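Local coordinates for cycloalternan-forming enzyme (Listeria monocytogenes serovar 1/2a, PDB 5F7U), which is a multidomain member of glycosyl hydrolase family 31, with a TIM-barrel domain and a family 6 carbohydrate-binding module, and carries bound glucose units, at residues Phe509-Glu523 / Asp565-Ile577. The protein carries 1 engineered substitution. Numbering follows the deposited sequence.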
loop_
_atom_site.group_PDB
_atom_site.type_symbol
_atom_site.label_atom_id
_atom_site.label_comp_id
_atom_site.label_asym_id
_atom_site.label_seq_id
_atom_site.Cartn_x
_atom_site.Cartn_y
_atom_site.Cartn_z
ATOM N N PHE A 509 -6.880 23.254 8.871
ATOM C CA PHE A 509 -5.556 22.723 9.218
ATOM C C PHE A 509 -4.385 23.454 8.568
ATOM O O PHE A 509 -3.234 23.180 8.901
ATOM C CB PHE A 509 -5.492 21.189 9.051
ATOM C CG PHE A 509 -6.242 20.466 10.123
ATOM C CD1 PHE A 509 -5.636 20.202 11.356
ATOM C CD2 PHE A 509 -7.583 20.115 9.940
ATOM C CE1 PHE A 509 -6.346 19.564 12.375
ATOM C CE2 PHE A 509 -8.293 19.473 10.951
ATOM C CZ PHE A 509 -7.669 19.209 12.178
ATOM N N THR A 510 -4.677 24.426 7.704
ATOM C CA THR A 510 -3.625 25.302 7.142
ATOM C C THR A 510 -3.274 26.452 8.092
ATOM O O THR A 510 -2.279 27.163 7.886
ATOM C CB THR A 510 -3.969 25.875 5.730
ATOM O OG1 THR A 510 -4.918 26.947 5.810
ATOM C CG2 THR A 510 -4.468 24.797 4.778
ATOM N N ASN A 511 -4.102 26.630 9.122
ATOM C CA ASN A 511 -4.024 27.766 10.021
ATOM C C ASN A 511 -3.348 27.279 11.307
ATOM O O ASN A 511 -3.966 26.575 12.092
ATOM C CB ASN A 511 -5.454 28.302 10.252
ATOM C CG ASN A 511 -5.523 29.498 11.196
ATOM O OD1 ASN A 511 -4.649 29.705 12.037
ATOM N ND2 ASN A 511 -6.604 30.264 11.087
ATOM N N LYS A 512 -2.075 27.645 11.506
ATOM C CA LYS A 512 -1.301 27.126 12.644
ATOM C C LYS A 512 -1.965 27.415 13.999
ATOM O O LYS A 512 -2.006 26.536 14.860
ATOM C CB LYS A 512 0.151 27.635 12.607
ATOM C CG LYS A 512 1.092 26.948 13.601
ATOM C CD LYS A 512 2.369 27.772 13.769
ATOM C CE LYS A 512 3.189 27.312 14.973
ATOM N NZ LYS A 512 4.556 27.902 14.908
ATOM N N ASP A 513 -2.504 28.625 14.169
ATOM C CA ASP A 513 -3.246 28.983 15.385
ATOM C C ASP A 513 -4.499 28.099 15.598
ATOM O O ASP A 513 -4.776 27.685 16.724
ATOM C CB ASP A 513 -3.651 30.464 15.397
ATOM C CG ASP A 513 -2.455 31.427 15.421
ATOM O OD1 ASP A 513 -1.337 31.072 15.846
ATOM O OD2 ASP A 513 -2.669 32.589 15.027
ATOM N N ALA A 514 -5.227 27.801 14.519
ATOM C CA ALA A 514 -6.407 26.921 14.585
ATOM C C ALA A 514 -6.026 25.512 15.029
ATOM O O ALA A 514 -6.713 24.902 15.859
ATOM C CB ALA A 514 -7.114 26.856 13.236
ATOM N N VAL A 515 -4.942 25.005 14.442
ATOM C CA VAL A 515 -4.413 23.673 14.765
ATOM C C VAL A 515 -3.993 23.619 16.226
ATOM O O VAL A 515 -4.351 22.677 16.942
ATOM C CB VAL A 515 -3.238 23.308 13.835
ATOM C CG1 VAL A 515 -2.622 21.948 14.208
ATOM C CG2 VAL A 515 -3.738 23.298 12.390
ATOM N N ASP A 516 -3.237 24.633 16.668
ATOM C CA ASP A 516 -2.819 24.712 18.069
ATOM C C ASP A 516 -4.013 24.682 19.018
ATOM O O ASP A 516 -3.977 23.962 20.018
ATOM C CB ASP A 516 -1.935 25.950 18.323
ATOM C CG ASP A 516 -0.534 25.818 17.691
ATOM O OD1 ASP A 516 -0.084 24.675 17.392
ATOM O OD2 ASP A 516 0.121 26.862 17.485
ATOM N N TRP A 517 -5.072 25.425 18.691
ATOM C CA TRP A 517 -6.296 25.418 19.493
ATOM C C TRP A 517 -6.949 24.044 19.498
ATOM O O TRP A 517 -7.201 23.481 20.543
ATOM C CB TRP A 517 -7.299 26.459 19.009
ATOM C CG TRP A 517 -8.618 26.290 19.661
ATOM C CD1 TRP A 517 -8.899 26.457 20.998
ATOM C CD2 TRP A 517 -9.844 25.884 19.036
ATOM N NE1 TRP A 517 -10.223 26.174 21.235
ATOM C CE2 TRP A 517 -10.829 25.825 20.053
ATOM C CE3 TRP A 517 -10.209 25.561 17.711
ATOM C CZ2 TRP A 517 -12.166 25.469 19.791
ATOM C CZ3 TRP A 517 -11.544 25.195 17.448
ATOM C CH2 TRP A 517 -12.504 25.166 18.484
ATOM N N TRP A 518 -7.222 23.516 18.316
ATOM C CA TRP A 518 -7.917 22.224 18.184
ATOM C C TRP A 518 -7.182 21.128 18.957
ATOM O O TRP A 518 -7.795 20.406 19.753
ATOM C CB TRP A 518 -7.984 21.862 16.716
ATOM C CG TRP A 518 -8.857 20.706 16.369
ATOM C CD1 TRP A 518 -8.464 19.401 16.189
ATOM C CD2 TRP A 518 -10.259 20.751 16.066
ATOM N NE1 TRP A 518 -9.547 18.625 15.814
ATOM C CE2 TRP A 518 -10.658 19.427 15.729
ATOM C CE3 TRP A 518 -11.222 21.785 16.042
ATOM C CZ2 TRP A 518 -11.981 19.103 15.365
ATOM C CZ3 TRP A 518 -12.545 21.465 15.684
ATOM C CH2 TRP A 518 -12.907 20.123 15.346
ATOM N N THR A 519 -5.863 21.043 18.747
ATOM C CA THR A 519 -5.034 20.053 19.428
ATOM C C THR A 519 -4.935 20.310 20.934
ATOM O O THR A 519 -4.936 19.359 21.712
ATOM C CB THR A 519 -3.647 19.905 18.794
ATOM O OG1 THR A 519 -2.940 21.144 18.863
ATOM C CG2 THR A 519 -3.754 19.409 17.316
ATOM N N SER A 520 -4.904 21.586 21.351
ATOM C CA SER A 520 -4.863 21.902 22.799
ATOM C C SER A 520 -6.044 21.278 23.569
ATOM O O SER A 520 -5.917 20.926 24.748
ATOM C CB SER A 520 -4.785 23.416 23.071
ATOM O OG SER A 520 -6.026 24.071 22.837
ATOM N N GLN A 521 -7.184 21.134 22.892
ATOM C CA GLN A 521 -8.395 20.597 23.506
ATOM C C GLN A 521 -8.259 19.113 23.785
ATOM O O GLN A 521 -8.937 18.573 24.659
ATOM C CB GLN A 521 -9.613 20.832 22.607
ATOM C CG GLN A 521 -9.920 22.299 22.339
ATOM C CD GLN A 521 -11.173 22.454 21.511
ATOM O OE1 GLN A 521 -11.219 22.016 20.361
ATOM N NE2 GLN A 521 -12.201 23.063 22.088
ATOM N N ARG A 522 -7.387 18.467 23.015
ATOM C CA ARG A 522 -7.086 17.053 23.164
ATOM C C ARG A 522 -5.823 16.766 23.975
ATOM O O ARG A 522 -5.531 15.595 24.226
ATOM C CB ARG A 522 -6.943 16.375 21.782
ATOM C CG ARG A 522 -8.263 16.093 21.097
ATOM C CD ARG A 522 -8.598 17.164 20.083
ATOM N NE ARG A 522 -9.868 16.880 19.407
ATOM C CZ ARG A 522 -10.738 17.808 19.037
ATOM N NH1 ARG A 522 -11.891 17.456 18.454
ATOM N NH2 ARG A 522 -10.473 19.085 19.277
ATOM N N GLU A 523 -5.089 17.807 24.391
ATOM C CA GLU A 523 -3.806 17.602 25.085
ATOM C C GLU A 523 -3.913 16.641 26.276
ATOM O O GLU A 523 -3.094 15.722 26.410
ATOM C CB GLU A 523 -3.209 18.937 25.548
ATOM C CG GLU A 523 -1.762 18.819 26.014
ATOM C CD GLU A 523 -1.302 19.978 26.887
ATOM O OE1 GLU A 523 -1.672 21.136 26.617
ATOM O OE2 GLU A 523 -0.553 19.747 27.862
ATOM N N ASP A 565 -3.154 17.397 5.449
ATOM C CA ASP A 565 -2.895 18.461 6.434
ATOM C C ASP A 565 -3.462 18.081 7.798
ATOM O O ASP A 565 -2.805 18.257 8.835
ATOM C CB ASP A 565 -3.496 19.786 5.955
ATOM C CG ASP A 565 -2.657 20.473 4.893
ATOM O OD1 ASP A 565 -1.486 20.078 4.665
ATOM O OD2 ASP A 565 -3.168 21.450 4.302
ATOM N N TYR A 566 -4.682 17.538 7.778
ATOM C CA TYR A 566 -5.365 17.081 8.982
ATOM C C TYR A 566 -4.597 15.930 9.647
ATOM O O TYR A 566 -4.270 15.985 10.839
ATOM C CB TYR A 566 -6.791 16.666 8.568
ATOM C CG TYR A 566 -7.524 15.629 9.420
ATOM C CD1 TYR A 566 -7.633 15.760 10.820
ATOM C CD2 TYR A 566 -8.195 14.572 8.807
ATOM C CE1 TYR A 566 -8.335 14.822 11.573
ATOM C CE2 TYR A 566 -8.904 13.632 9.557
ATOM C CZ TYR A 566 -8.992 13.787 10.942
ATOM O OH TYR A 566 -9.702 12.872 11.707
ATOM N N VAL A 567 -4.308 14.889 8.868
ATOM C CA VAL A 567 -3.685 13.689 9.432
ATOM C C VAL A 567 -2.286 14.012 9.961
ATOM O O VAL A 567 -1.906 13.578 11.072
ATOM C CB VAL A 567 -3.661 12.553 8.380
ATOM C CG1 VAL A 567 -2.709 11.419 8.775
ATOM C CG2 VAL A 567 -5.071 12.007 8.189
ATOM N N SER A 568 -1.516 14.765 9.170
ATOM C CA SER A 568 -0.159 15.126 9.596
ATOM C C SER A 568 -0.178 16.008 10.846
ATOM O O SER A 568 0.675 15.830 11.728
ATOM C CB SER A 568 0.626 15.802 8.469
ATOM O OG SER A 568 0.071 17.063 8.120
ATOM N N SER A 569 -1.156 16.917 10.947
ATOM C CA SER A 569 -1.226 17.807 12.127
ATOM C C SER A 569 -1.400 17.002 13.405
ATOM O O SER A 569 -0.696 17.245 14.401
ATOM C CB SER A 569 -2.352 18.830 12.006
ATOM O OG SER A 569 -2.037 19.808 11.029
ATOM N N TYR A 570 -2.329 16.046 13.369
ATOM C CA TYR A 570 -2.568 15.185 14.520
ATOM C C TYR A 570 -1.392 14.264 14.820
ATOM O O TYR A 570 -1.071 14.041 15.990
ATOM C CB TYR A 570 -3.789 14.334 14.283
ATOM C CG TYR A 570 -5.090 14.834 14.851
ATOM C CD1 TYR A 570 -5.922 15.676 14.105
ATOM C CD2 TYR A 570 -5.539 14.386 16.097
ATOM C CE1 TYR A 570 -7.168 16.075 14.601
ATOM C CE2 TYR A 570 -6.777 14.780 16.604
ATOM C CZ TYR A 570 -7.590 15.622 15.844
ATOM O OH TYR A 570 -8.847 15.994 16.306
ATOM N N PHE A 571 -0.788 13.692 13.770
ATOM C CA PHE A 571 0.337 12.767 13.933
ATOM C C PHE A 571 1.504 13.475 14.634
ATOM O O PHE A 571 2.057 12.952 15.608
ATOM C CB PHE A 571 0.801 12.222 12.566
ATOM C CG PHE A 571 1.977 11.266 12.645
ATOM C CD1 PHE A 571 1.821 9.967 13.149
ATOM C CD2 PHE A 571 3.240 11.658 12.193
ATOM C CE1 PHE A 571 2.910 9.089 13.219
ATOM C CE2 PHE A 571 4.330 10.795 12.272
ATOM C CZ PHE A 571 4.167 9.502 12.773
ATOM N N ASP A 572 1.852 14.664 14.130
ATOM C CA ASP A 572 2.948 15.466 14.702
ATOM C C ASP A 572 2.632 15.895 16.124
ATOM O O ASP A 572 3.492 15.840 17.009
ATOM C CB ASP A 572 3.213 16.723 13.869
ATOM C CG ASP A 572 3.757 16.412 12.481
ATOM O OD1 ASP A 572 4.106 15.243 12.207
ATOM O OD2 ASP A 572 3.812 17.359 11.658
ATOM N N PHE A 573 1.391 16.318 16.339
ATOM C CA PHE A 573 0.962 16.736 17.682
ATOM C C PHE A 573 1.085 15.602 18.704
ATOM O O PHE A 573 1.664 15.797 19.782
ATOM C CB PHE A 573 -0.459 17.296 17.645
ATOM C CG PHE A 573 -1.093 17.429 19.005
ATOM C CD1 PHE A 573 -0.596 18.344 19.932
ATOM C CD2 PHE A 573 -2.197 16.640 19.348
ATOM C CE1 PHE A 573 -1.188 18.476 21.207
ATOM C CE2 PHE A 573 -2.793 16.770 20.607
ATOM C CZ PHE A 573 -2.282 17.675 21.535
ATOM N N ALA A 574 0.546 14.429 18.378
ATOM C CA ALA A 574 0.586 13.293 19.300
ATOM C C ALA A 574 2.029 12.893 19.622
ATOM O O ALA A 574 2.364 12.690 20.783
ATOM C CB ALA A 574 -0.207 12.121 18.742
ATOM N N LYS A 575 2.872 12.833 18.591
ATOM C CA LYS A 575 4.291 12.490 18.733
ATOM C C LYS A 575 5.075 13.482 19.568
ATOM O O LYS A 575 6.021 13.098 20.283
ATOM C CB LYS A 575 4.933 12.341 17.350
ATOM C CG LYS A 575 5.010 10.914 16.881
ATOM C CD LYS A 575 5.959 10.754 15.684
ATOM C CE LYS A 575 7.398 10.575 16.128
ATOM N NZ LYS A 575 8.315 10.161 15.013
ATOM N N SER A 576 4.671 14.755 19.509
ATOM C CA SER A 576 5.322 15.811 20.288
ATOM C C SER A 576 5.208 15.566 21.793
ATOM O O SER A 576 6.104 15.940 22.558
ATOM C CB SER A 576 4.804 17.206 19.884
ATOM O OG SER A 576 3.580 17.577 20.521
ATOM N N ILE A 577 4.123 14.904 22.201
ATOM C CA ILE A 577 3.869 14.567 23.598
ATOM C C ILE A 577 4.312 13.140 23.934
ATOM O O ILE A 577 4.945 12.903 24.973
ATOM C CB ILE A 577 2.385 14.826 23.977
ATOM C CG1 ILE A 577 2.105 16.341 23.926
ATOM C CG2 ILE A 577 2.081 14.297 25.381
ATOM C CD1 ILE A 577 0.653 16.747 23.792
#
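Thr519 sits squarely on the ring of Phe573, its CB 3.4 Å from the ring centroid and only 5° off the normal, a CH-pi contact over the centre of the face. Phe573 holds CG anti to its backbone N, which turns one ring face to Thr519 CB and leaves Glu523 CA at the ring edge. Nearer the start of the two segments, Phe509 forms a second apolar focus. Tyr566 CA lies over one face of its ring, 3.9 Å from the centroid, while the Tyr566 ring runs beside it, pointing the same way, with Phe509 CZ 3.7 Å from Tyr566 CD1. Ser569 CB touches both Phe509 CD1 and, at 3.8 Å, Val515 CG1; its hydroxyl turns back to Asp565 O in its own helix.

Beyond this apolar strip, Trp518 NE1 donates a hydrogen bond to Tyr570 OH (2.8 Å), bent to 143° at the hydrogen. The phenol oxygen lies at the indole edge, slightly out of its plane, and the two rings meet rim to rim. Arg522, its chain bent at CB-CG, brings its guanidinium face over Trp518 NE1, and its NH2 donates a hydrogen bond to Trp518 O (3.0 Å), the carbonyl that also accepts from Gln521 N on its opposite face. Tyr570 OH also lies over a guanidinium face, but the hydrogen bond of Arg522 NE goes to Gln457 OE1, which Tyr570 OH shares.

Within the TIM-barrel domain, the axes of helix 512-520 and the 565-577 part of helix 555-577 approach to 10.9 Å and cross at -57°; Tyr570 and Tyr566 also touch barrel strand 534-536. The chemistry thus joins aromatic-aliphatic packing to a polar cluster in which Trp518 and Gln457 hydrogen-bond the tyrosine hydroxyl, Arg522 lies against it, and Gln457 couples this helix pair to barrel strand 452-457.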